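Local coordinates for protein peptidase (Yersinia bercovieri, PDB 5NYW) that is of unknown function but, as a proposed ancestral-type beta-subunit of the proteasome family, probably acts as an Ntn-type peptidase within a multi-subunit assembly, at residues 75-79 and 80-84; 59-62 and 63-67; 221-224 and 225-229. One frame throughout, in Å; residues are numbered along the deposited sequence.

Interaction 1 of 3, residues 75-79 and 80-84; sequences MNVAS and MYEAA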
ATOM      1  N   MET L  75     -39.096 -10.097  -1.701  1.00 63.78           N
ATOM      2  CA  MET L  75     -40.378 -10.499  -1.134  1.00 69.83           C
ATOM      3  C   MET L  75     -40.454 -10.296   0.376  1.00 81.45           C
ATOM      4  O   MET L  75     -41.549 -10.267   0.945  1.00 85.74           O
ATOM      5  CB  MET L  75     -40.675 -11.949  -1.492  1.00 74.21           C
ATOM      6  CG  MET L  75     -40.763 -12.103  -2.993  1.00 72.87           C
ATOM      7  SD  MET L  75     -42.003 -11.031  -3.747  1.00 78.84           S
ATOM      8  CE  MET L  75     -43.505 -11.889  -3.310  1.00 81.55           C
ATOM      9  N   ASN L  76     -39.295 -10.206   1.026  1.00 84.73           N
ATOM     10  CA  ASN L  76     -39.261 -10.007   2.475  1.00 84.01           C
ATOM     11  C   ASN L  76     -38.628  -8.680   2.957  1.00 79.36           C
ATOM     12  O   ASN L  76     -38.455  -8.496   4.158  1.00 77.12           O
ATOM     13  CB  ASN L  76     -38.563 -11.194   3.150  1.00 75.04           C
ATOM     14  CG  ASN L  76     -37.128 -11.381   2.694  1.00 78.37           C
ATOM     15  OD1 ASN L  76     -36.406 -10.413   2.428  1.00 69.98           O
ATOM     16  ND2 ASN L  76     -36.701 -12.644   2.606  1.00 74.41           N
ATOM     17  N   VAL L  77     -38.264  -7.773   2.049  1.00 70.77           N
ATOM     18  CA  VAL L  77     -37.823  -6.443   2.486  1.00 64.11           C
ATOM     19  C   VAL L  77     -39.065  -5.719   3.026  1.00 65.32           C
ATOM     20  O   VAL L  77     -40.172  -5.868   2.491  1.00 62.99           O
ATOM     21  CB  VAL L  77     -37.157  -5.583   1.361  1.00 64.55           C
ATOM     22  CG1 VAL L  77     -35.797  -6.160   0.973  1.00 61.92           C
ATOM     23  CG2 VAL L  77     -38.050  -5.463   0.134  1.00 60.45           C
ATOM     24  N   ALA L  78     -38.887  -4.978   4.114  1.00 72.01           N
ATOM     25  CA  ALA L  78     -40.012  -4.337   4.799  1.00 76.95           C
ATOM     26  C   ALA L  78     -40.524  -3.081   4.084  1.00 78.29           C
ATOM     27  O   ALA L  78     -41.710  -2.761   4.171  1.00 73.73           O
ATOM     28  CB  ALA L  78     -39.635  -4.011   6.238  1.00 63.59           C
ATOM     29  N   SER L  79     -39.632  -2.369   3.395  1.00 77.25           N
ATOM     30  CA  SER L  79     -39.995  -1.136   2.686  1.00 67.23           C
ATOM     31  C   SER L  79     -39.347  -1.044   1.300  1.00 76.11           C
ATOM     32  O   SER L  79     -38.425  -1.789   0.972  1.00 85.53           O
ATOM     33  CB  SER L  79     -39.604   0.092   3.511  1.00 72.48           C
ATOM     34  OG  SER L  79     -38.196   0.206   3.620  1.00 77.79           O
ATOM     35  N   MET L  80     -39.848  -0.122   0.492  1.00 73.63           N
ATOM     36  CA  MET L  80     -39.311   0.126  -0.833  1.00 59.27           C
ATOM     37  C   MET L  80     -37.871   0.627  -0.739  1.00 61.66           C
ATOM     38  O   MET L  80     -37.054   0.373  -1.627  1.00 58.07           O
ATOM     39  CB  MET L  80     -40.179   1.151  -1.564  1.00 64.07           C
ATOM     40  CG  MET L  80     -40.034   1.167  -3.075  1.00 72.01           C
ATOM     41  SD  MET L  80     -40.641  -0.369  -3.755  1.00 67.39           S
ATOM     42  CE  MET L  80     -42.296  -0.286  -3.104  1.00 68.91           C
ATOM     43  N   TYR L  81     -37.560   1.319   0.353  1.00 63.58           N
ATOM     44  CA  TYR L  81     -36.209   1.813   0.575  1.00 57.39           C
ATOM     45  C   TYR L  81     -35.220   0.655   0.685  1.00 64.01           C
ATOM     46  O   TYR L  81     -34.101   0.739   0.161  1.00 56.52           O
ATOM     47  CB  TYR L  81     -36.140   2.689   1.841  1.00 50.74           C
ATOM     48  CG  TYR L  81     -34.760   3.248   2.043  1.00 54.54           C
ATOM     49  CD1 TYR L  81     -33.807   2.540   2.773  1.00 56.71           C
ATOM     50  CD2 TYR L  81     -34.389   4.462   1.465  1.00 48.43           C
ATOM     51  CE1 TYR L  81     -32.523   3.023   2.935  1.00 54.21           C
ATOM     52  CE2 TYR L  81     -33.106   4.967   1.629  1.00 56.76           C
ATOM     53  CZ  TYR L  81     -32.174   4.228   2.371  1.00 64.67           C
ATOM     54  OH  TYR L  81     -30.886   4.681   2.555  1.00 63.99           O
ATOM     55  N   GLU L  82     -35.630  -0.409   1.382  1.00 63.23           N
ATOM     56  CA  GLU L  82     -34.806  -1.607   1.543  1.00 60.40           C
ATOM     57  C   GLU L  82     -34.712  -2.352   0.227  1.00 53.53           C
ATOM     58  O   GLU L  82     -33.680  -2.909  -0.117  1.00 56.99           O
ATOM     59  CB  GLU L  82     -35.386  -2.535   2.617  1.00 68.78           C
ATOM     60  CG  GLU L  82     -35.459  -1.925   4.011  1.00 76.04           C
ATOM     61  CD  GLU L  82     -35.959  -2.915   5.045  1.00 94.73           C
ATOM     62  OE1 GLU L  82     -36.264  -4.065   4.660  1.00 99.52           O
ATOM     63  OE2 GLU L  82     -36.071  -2.540   6.234  1.00107.70           O
ATOM     64  N   ALA L  83     -35.796  -2.321  -0.532  1.00 57.62           N
ATOM     65  CA  ALA L  83     -35.796  -2.913  -1.853  1.00 59.82           C
ATOM     66  C   ALA L  83     -34.741  -2.210  -2.721  1.00 57.45           C
ATOM     67  O   ALA L  83     -34.007  -2.857  -3.462  1.00 69.73           O
ATOM     68  CB  ALA L  83     -37.160  -2.815  -2.468  1.00 57.11           C
ATOM     69  N   ALA L  84     -34.667  -0.887  -2.614  1.00 58.39           N
ATOM     70  CA  ALA L  84     -33.672  -0.098  -3.351  1.00 60.16           C
ATOM     71  C   ALA L  84     -32.234  -0.403  -2.954  1.00 63.87           C
ATOM     72  O   ALA L  84     -31.378  -0.509  -3.830  1.00 57.54           O
ATOM     73  CB  ALA L  84     -33.948   1.403  -3.182  1.00 52.99           C
TER
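Glu82 reaches back along the chain and accepts a hydrogen bond from the amide of Ala78, N to OE1 2.8 Å, with an N-H...O angle of 157°. The N-H arrives from above the carboxylate, 53° out of its plane. Ser79 is the N-cap of helix 80-98. Its carbonyl O takes the amide of Ala83, N to O 3.1 Å. Its OG, turned over the backbone between N and C (chi1 67°), accepts only weakly from the Glu82 amide, N to OG 3.5 Å. The Glu82 side chain is extended beyond CG, with OE1 also 3.6 Å from Val77 CA. The side chains of Val77 and Glu82 run antiparallel past one another, Val77 CB lying against Glu82 CB and OE1. Deeper in, Val77 CG2 meets Ala83 CB at 3.8 Å, and Met80 and Ala83 rest on Leu44 of strand 42-50. The Tyr81 ring leads off from the turn, and its OH bonds to Ser57 and Arg97 of a neighbouring subunit. The scheme resembles a capping box, except that the Glu82 carboxylate binds the amide one residue before the N-cap. The carboxylate would probably be stabilised by the Ala78 amide and the positive end of the helix dipole.

Interaction 2 of 3, residues 59-62 and 63-67; sequences VSLL and QRRCL. With SO4 (sulfate ion), chain B.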
ATOM      1  N   VAL L  59     -31.895  -8.997 -12.742  1.00 61.46           N
ATOM      2  CA  VAL L  59     -33.256  -9.498 -12.640  1.00 48.34           C
ATOM      3  C   VAL L  59     -33.281 -11.008 -12.345  1.00 58.93           C
ATOM      4  O   VAL L  59     -34.011 -11.457 -11.462  1.00 67.73           O
ATOM      5  CB  VAL L  59     -34.045  -9.206 -13.921  1.00 46.92           C
ATOM      6  CG1 VAL L  59     -35.356  -9.979 -13.932  1.00 61.25           C
ATOM      7  CG2 VAL L  59     -34.299  -7.710 -14.055  1.00 48.77           C
ATOM      8  N   SER L  60     -32.443 -11.784 -13.026  1.00 49.22           N
ATOM      9  CA  SER L  60     -32.437 -13.222 -12.797  1.00 50.91           C
ATOM     10  C   SER L  60     -32.031 -13.550 -11.355  1.00 60.58           C
ATOM     11  O   SER L  60     -32.656 -14.401 -10.727  1.00 68.35           O
ATOM     12  CB  SER L  60     -31.507 -13.923 -13.789  1.00 48.21           C
ATOM     13  OG  SER L  60     -32.091 -14.035 -15.075  1.00 55.91           O
ATOM     14  N   LEU L  61     -31.014 -12.862 -10.826  1.00 55.77           N
ATOM     15  CA  LEU L  61     -30.568 -13.083  -9.451  1.00 56.21           C
ATOM     16  C   LEU L  61     -31.646 -12.684  -8.432  1.00 63.45           C
ATOM     17  O   LEU L  61     -31.804 -13.346  -7.414  1.00 74.97           O
ATOM     18  CB  LEU L  61     -29.255 -12.335  -9.152  1.00 62.96           C
ATOM     19  CG  LEU L  61     -27.916 -12.895  -9.666  1.00 60.27           C
ATOM     20  CD1 LEU L  61     -26.769 -11.975  -9.289  1.00 49.17           C
ATOM     21  CD2 LEU L  61     -27.636 -14.314  -9.178  1.00 57.61           C
ATOM     22  N   LEU L  62     -32.359 -11.587  -8.685  1.00 71.58           N
ATOM     23  CA  LEU L  62     -33.438 -11.151  -7.791  1.00 63.48           C
ATOM     24  C   LEU L  62     -34.601 -12.134  -7.765  1.00 72.17           C
ATOM     25  O   LEU L  62     -35.180 -12.385  -6.704  1.00 79.02           O
ATOM     26  CB  LEU L  62     -33.963  -9.780  -8.200  1.00 54.48           C
ATOM     27  CG  LEU L  62     -33.039  -8.599  -7.940  1.00 54.42           C
ATOM     28  CD1 LEU L  62     -33.539  -7.363  -8.656  1.00 46.06           C
ATOM     29  CD2 LEU L  62     -32.977  -8.345  -6.458  1.00 56.55           C
ATOM     30  N   GLN L  63     -34.937 -12.667  -8.942  1.00 62.83           N
ATOM     31  CA  GLN L  63     -36.028 -13.621  -9.122  1.00 61.19           C
ATOM     32  C   GLN L  63     -35.717 -14.941  -8.431  1.00 68.63           C
ATOM     33  O   GLN L  63     -36.578 -15.542  -7.792  1.00 81.66           O
ATOM     34  CB  GLN L  63     -36.263 -13.876 -10.605  1.00 67.49           C
ATOM     35  CG  GLN L  63     -36.902 -12.717 -11.344  1.00 64.59           C
ATOM     36  CD  GLN L  63     -36.878 -12.927 -12.841  1.00 71.90           C
ATOM     37  OE1 GLN L  63     -36.047 -13.674 -13.356  1.00 78.37           O
ATOM     38  NE2 GLN L  63     -37.761 -12.236 -13.553  1.00 72.77           N
ATOM     39  N   ARG L  64     -34.477 -15.391  -8.570  1.00 75.41           N
ATOM     40  CA  ARG L  64     -34.040 -16.649  -7.968  1.00 79.66           C
ATOM     41  C   ARG L  64     -34.021 -16.570  -6.439  1.00 78.43           C
ATOM     42  O   ARG L  64     -34.445 -17.499  -5.753  1.00 88.20           O
ATOM     43  CB  ARG L  64     -32.645 -17.029  -8.495  1.00 76.13           C
ATOM     44  CG  ARG L  64     -32.557 -18.377  -9.205  1.00 82.04           C
ATOM     45  CD  ARG L  64     -32.770 -19.527  -8.240  1.00 87.09           C
ATOM     46  NE  ARG L  64     -32.350 -19.185  -6.878  1.00 96.60           N
ATOM     47  CZ  ARG L  64     -32.551 -19.942  -5.801  1.00 95.80           C
ATOM     48  NH1 ARG L  64     -32.138 -19.523  -4.609  1.00 89.76           N
ATOM     49  NH2 ARG L  64     -33.166 -21.109  -5.912  1.00 94.01           N
ATOM     50  N   ARG L  65     -33.558 -15.443  -5.916  1.00 68.59           N
ATOM     51  CA  ARG L  65     -33.441 -15.269  -4.480  1.00 70.27           C
ATOM     52  C   ARG L  65     -34.789 -15.053  -3.777  1.00 72.60           C
ATOM     53  O   ARG L  65     -34.887 -15.210  -2.564  1.00 74.22           O
ATOM     54  CB  ARG L  65     -32.486 -14.114  -4.197  1.00 71.24           C
ATOM     55  CG  ARG L  65     -31.044 -14.492  -4.483  1.00 68.17           C
ATOM     56  CD  ARG L  65     -30.116 -13.290  -4.547  1.00 74.22           C
ATOM     57  NE  ARG L  65     -28.765 -13.696  -4.922  1.00 67.79           N
ATOM     58  CZ  ARG L  65     -27.788 -12.854  -5.226  1.00 61.30           C
ATOM     59  NH1 ARG L  65     -27.993 -11.543  -5.197  1.00 66.52           N
ATOM     60  NH2 ARG L  65     -26.609 -13.325  -5.567  1.00 56.17           N
ATOM     61  N   CYS L  66     -35.815 -14.689  -4.535  1.00 68.77           N
ATOM     62  CA  CYS L  66     -37.169 -14.581  -3.997  1.00 73.28           C
ATOM     63  C   CYS L  66     -37.756 -15.936  -3.589  1.00 83.10           C
ATOM     64  O   CYS L  66     -38.740 -15.999  -2.844  1.00 85.97           O
ATOM     65  CB  CYS L  66     -38.088 -13.903  -5.012  1.00 70.42           C
ATOM     66  SG  CYS L  66     -38.022 -12.099  -4.972  1.00100.23           S
ATOM     67  N   LEU L  67     -37.195 -17.013  -4.133  1.00 88.89           N
ATOM     68  CA  LEU L  67     -37.644 -18.367  -3.802  1.00 86.71           C
ATOM     69  C   LEU L  67     -36.931 -18.925  -2.572  1.00 80.99           C
ATOM     70  O   LEU L  67     -37.256 -20.014  -2.102  1.00 89.63           O
ATOM     71  CB  LEU L  67     -37.443 -19.310  -4.987  1.00 88.53           C
ATOM     72  CG  LEU L  67     -38.234 -18.974  -6.249  1.00 83.49           C
ATOM     73  CD1 LEU L  67     -37.872 -19.952  -7.351  1.00 92.58           C
ATOM     74  CD2 LEU L  67     -39.710 -19.007  -5.952  1.00 72.38           C
TER
HETATM   75  S   SO4 B 302     -27.751 -17.336  -4.026  1.00118.77           S
HETATM   76  O1  SO4 B 302     -27.151 -16.294  -3.193  1.00105.09           O
HETATM   77  O2  SO4 B 302     -29.146 -17.540  -3.624  1.00118.71           O
HETATM   78  O3  SO4 B 302     -27.718 -16.949  -5.444  1.00109.62           O
HETATM   79  O4  SO4 B 302     -26.985 -18.570  -3.835  1.00121.96           O
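Gln63 runs back along the preceding helical turn and lays its amide against Val59. The two side chains meet at an angle, with Val59 CG1 3.3 Å from Gln63 NE2 and 3.5 Å from Gln63 CD. CG of Gln63 sits beside its own backbone N (chi1 -72°), which sends the extended chain toward the N-terminal end of the helix. CG itself passes 3.2 Å from Val59 O. This pair is close but lies at the surface. The tightly packed flank is the buried one, where Leu62 packs on Leu87 and Thr90 of helix 80-98 and Val59 on His34.

The solvent side, with Gln63, Arg64 and a sulfate ion, is looser. Leu61 and Arg65 lie side by side. Leu61 CB sits 4.2 Å above the Arg65 guanidinium plane, over its centre, with CD2 near NH2. Arg65 NH2 also forms a salt bridge to Glu93. At the guanidinium edge the sulfate, probably from the crystallisation liquor, accepts a weak but nearly straight bond: Arg65 NE to O3 3.5 Å, angle 167°. Arg64 NH1 comes no nearer to the sulfate than 3.7 Å, at O2. Tyr81 of a neighbouring subunit packs on Ser60 and Leu61.

The amides of Gln63, Arg64 and Arg65 bond to the carbonyls of Val59, Ser60 and Leu61. The bond from Cys66 N to Leu62 O is weaker (133°). These i to i+4 contacts are those of an alpha-helix, here one in an outer layer of the alpha-beta-beta-alpha sandwich of the proteasome family.

Interaction 3 of 3, residues 221-224 and 225-229; sequences IRKG and WGEGL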
ATOM      1  N   ILE L 221     -53.822   7.492 -30.836  1.00 58.89           N
ATOM      2  CA  ILE L 221     -53.320   8.629 -30.077  1.00 58.42           C
ATOM      3  C   ILE L 221     -52.121   9.263 -30.794  1.00 65.56           C
ATOM      4  O   ILE L 221     -51.882  10.459 -30.645  1.00 69.42           O
ATOM      5  CB  ILE L 221     -52.965   8.254 -28.602  1.00 63.31           C
ATOM      6  CG1 ILE L 221     -52.742   9.523 -27.775  1.00 60.84           C
ATOM      7  CG2 ILE L 221     -51.777   7.312 -28.525  1.00 58.26           C
ATOM      8  CD1 ILE L 221     -52.621   9.293 -26.299  1.00 52.40           C
ATOM      9  N   ARG L 222     -51.346   8.456 -31.522  1.00 61.96           N
ATOM     10  CA  ARG L 222     -50.224   8.957 -32.312  1.00 51.17           C
ATOM     11  C   ARG L 222     -50.760   9.811 -33.482  1.00 61.79           C
ATOM     12  O   ARG L 222     -50.176  10.840 -33.851  1.00 55.54           O
ATOM     13  CB  ARG L 222     -49.335   7.819 -32.830  1.00 51.44           C
ATOM     14  CG  ARG L 222     -48.631   7.007 -31.747  1.00 59.66           C
ATOM     15  CD  ARG L 222     -47.731   5.906 -32.315  1.00 59.68           C
ATOM     16  NE  ARG L 222     -46.405   6.428 -32.624  1.00 72.48           N
ATOM     17  CZ  ARG L 222     -45.394   5.703 -33.083  1.00 71.62           C
ATOM     18  NH1 ARG L 222     -45.558   4.412 -33.327  1.00 78.07           N
ATOM     19  NH2 ARG L 222     -44.221   6.277 -33.319  1.00 71.59           N
ATOM     20  N   LYS L 223     -51.836   9.335 -34.108  1.00 73.84           N
ATOM     21  CA  LYS L 223     -52.476  10.040 -35.228  1.00 67.09           C
ATOM     22  C   LYS L 223     -53.166  11.326 -34.762  1.00 68.60           C
ATOM     23  O   LYS L 223     -53.067  12.372 -35.404  1.00 85.07           O
ATOM     24  CB  LYS L 223     -53.490   9.128 -35.931  1.00 61.64           C
ATOM     25  CG  LYS L 223     -54.228   9.794 -37.081  1.00 72.23           C
ATOM     26  CD  LYS L 223     -55.191   8.831 -37.773  1.00 77.46           C
ATOM     27  CE  LYS L 223     -55.983   9.521 -38.878  1.00 75.78           C
ATOM     28  NZ  LYS L 223     -56.857   8.584 -39.646  1.00 72.07           N
ATOM     29  N   GLY L 224     -53.859  11.242 -33.635  1.00 56.36           N
ATOM     30  CA  GLY L 224     -54.509  12.397 -33.049  1.00 58.67           C
ATOM     31  C   GLY L 224     -53.528  13.464 -32.602  1.00 60.78           C
ATOM     32  O   GLY L 224     -53.741  14.645 -32.864  1.00 59.64           O
ATOM     33  N   TRP L 225     -52.450  13.049 -31.932  1.00 65.21           N
ATOM     34  CA  TRP L 225     -51.427  13.974 -31.455  1.00 52.26           C
ATOM     35  C   TRP L 225     -50.678  14.620 -32.629  1.00 64.36           C
ATOM     36  O   TRP L 225     -50.469  15.837 -32.651  1.00 78.15           O
ATOM     37  CB  TRP L 225     -50.437  13.261 -30.550  1.00 50.73           C
ATOM     38  CG  TRP L 225     -49.457  14.187 -29.959  1.00 51.17           C
ATOM     39  CD1 TRP L 225     -48.151  14.329 -30.308  1.00 61.44           C
ATOM     40  CD2 TRP L 225     -49.691  15.102 -28.886  1.00 52.99           C
ATOM     41  NE1 TRP L 225     -47.555  15.295 -29.533  1.00 67.55           N
ATOM     42  CE2 TRP L 225     -48.480  15.781 -28.643  1.00 61.20           C
ATOM     43  CE3 TRP L 225     -50.807  15.420 -28.109  1.00 68.99           C
ATOM     44  CZ2 TRP L 225     -48.353  16.761 -27.662  1.00 62.35           C
ATOM     45  CZ3 TRP L 225     -50.682  16.395 -27.132  1.00 69.12           C
ATOM     46  CH2 TRP L 225     -49.460  17.053 -26.917  1.00 67.19           C
ATOM     47  N   GLY L 226     -50.294  13.808 -33.612  1.00 63.56           N
ATOM     48  CA  GLY L 226     -49.554  14.302 -34.763  1.00 52.45           C
ATOM     49  C   GLY L 226     -50.318  15.354 -35.535  1.00 61.85           C
ATOM     50  O   GLY L 226     -49.773  16.408 -35.866  1.00 66.00           O
ATOM     51  N   GLU L 227     -51.586  15.064 -35.810  1.00 63.17           N
ATOM     52  CA  GLU L 227     -52.470  15.982 -36.514  1.00 54.93           C
ATOM     53  C   GLU L 227     -52.747  17.216 -35.668  1.00 61.76           C
ATOM     54  O   GLU L 227     -52.891  18.330 -36.195  1.00 64.15           O
ATOM     55  CB  GLU L 227     -53.785  15.300 -36.885  1.00 62.22           C
ATOM     56  CG  GLU L 227     -53.646  14.252 -37.973  1.00 69.05           C
ATOM     57  CD  GLU L 227     -54.937  13.501 -38.231  1.00 87.85           C
ATOM     58  OE1 GLU L 227     -55.959  13.820 -37.582  1.00 97.28           O
ATOM     59  OE2 GLU L 227     -54.925  12.581 -39.078  1.00 90.98           O
ATOM     60  N   GLY L 228     -52.870  17.004 -34.359  1.00 55.54           N
ATOM     61  CA  GLY L 228     -53.088  18.096 -33.429  1.00 59.85           C
ATOM     62  C   GLY L 228     -51.953  19.105 -33.420  1.00 70.31           C
ATOM     63  O   GLY L 228     -52.209  20.309 -33.446  1.00 84.80           O
ATOM     64  N   LEU L 229     -50.703  18.636 -33.420  1.00 60.64           N
ATOM     65  CA  LEU L 229     -49.561  19.554 -33.395  1.00 60.99           C
ATOM     66  C   LEU L 229     -49.436  20.382 -34.673  1.00 65.16           C
ATOM     67  O   LEU L 229     -49.251  21.609 -34.615  1.00 65.81           O
ATOM     68  CB  LEU L 229     -48.246  18.808 -33.179  1.00 63.86           C
ATOM     69  CG  LEU L 229     -47.731  18.798 -31.750  1.00 69.20           C
ATOM     70  CD1 LEU L 229     -48.782  18.153 -30.907  1.00 76.15           C
ATOM     71  CD2 LEU L 229     -46.412  18.044 -31.638  1.00 70.92           C
TER
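Residues 221-224 and 225-229 form one unbroken run of alpha-helix. The amides of Trp225, Gly226, Glu227 and Gly228 donate to the carbonyls of Ile221, Arg222, Lys223 and Gly224 in turn, each four residues earlier, with N to O distances of 2.9 to 3.1 Å. Three glycines, Gly224, Gly226 and Gly228, alternate with larger residues here.

The helix, 216-234, packs against helix 168-185 and extends beyond it. Helix 168-185 belongs to an outer layer of the alpha-beta-beta-alpha sandwich that is the hallmark of Ntn hydrolases. Trp225 touches Ile177 and Asp180 there. Arg222 forms a salt bridge through NE to the same Asp180. Trp225 also packs on Leu229 of a neighbouring subunit, so this face of the helix joins two copies of the protein.

Leu229 of the same chain puts CD1 over one face of the Trp225 ring, 3.2 Å above its plane and toward the rim. Trp225 CB passes 3.2 Å from Ile221 O. On the exposed side, Lys223 and Glu227 run alongside each other in the same direction. The lysine is fully extended, with CG opposite its backbone N (chi1 178°), and offers its aliphatic chain to the carboxylate. Glu227 OE2 approaches Lys223 CE to 3.2 Å, but Lys223 NZ stays 4.5 Å from Glu227 OE2, beyond a salt bridge.

Along the chain interaction 2 comes first, then interaction 1, then interaction 3. The first two are neighbours, with centres about 14 Å apart, and they meet where Met75 CG packs on Cys66 SG at 3.4 Å. Interaction 2 lies toward the C-terminal end of helix 52-65 and interaction 1 starts helix 80-98, so the pair frames the connection between these consecutive helices. Interaction 3 lies on helix 216-234, on the opposite side of the chain's centre, about 41 Å from both by centres. The contacts thus lie on helices at the two flanks of the sheets, with helix 216-234 reaching outward. Each also lies near a subunit boundary, which suits a protein built as a 14-chain assembly.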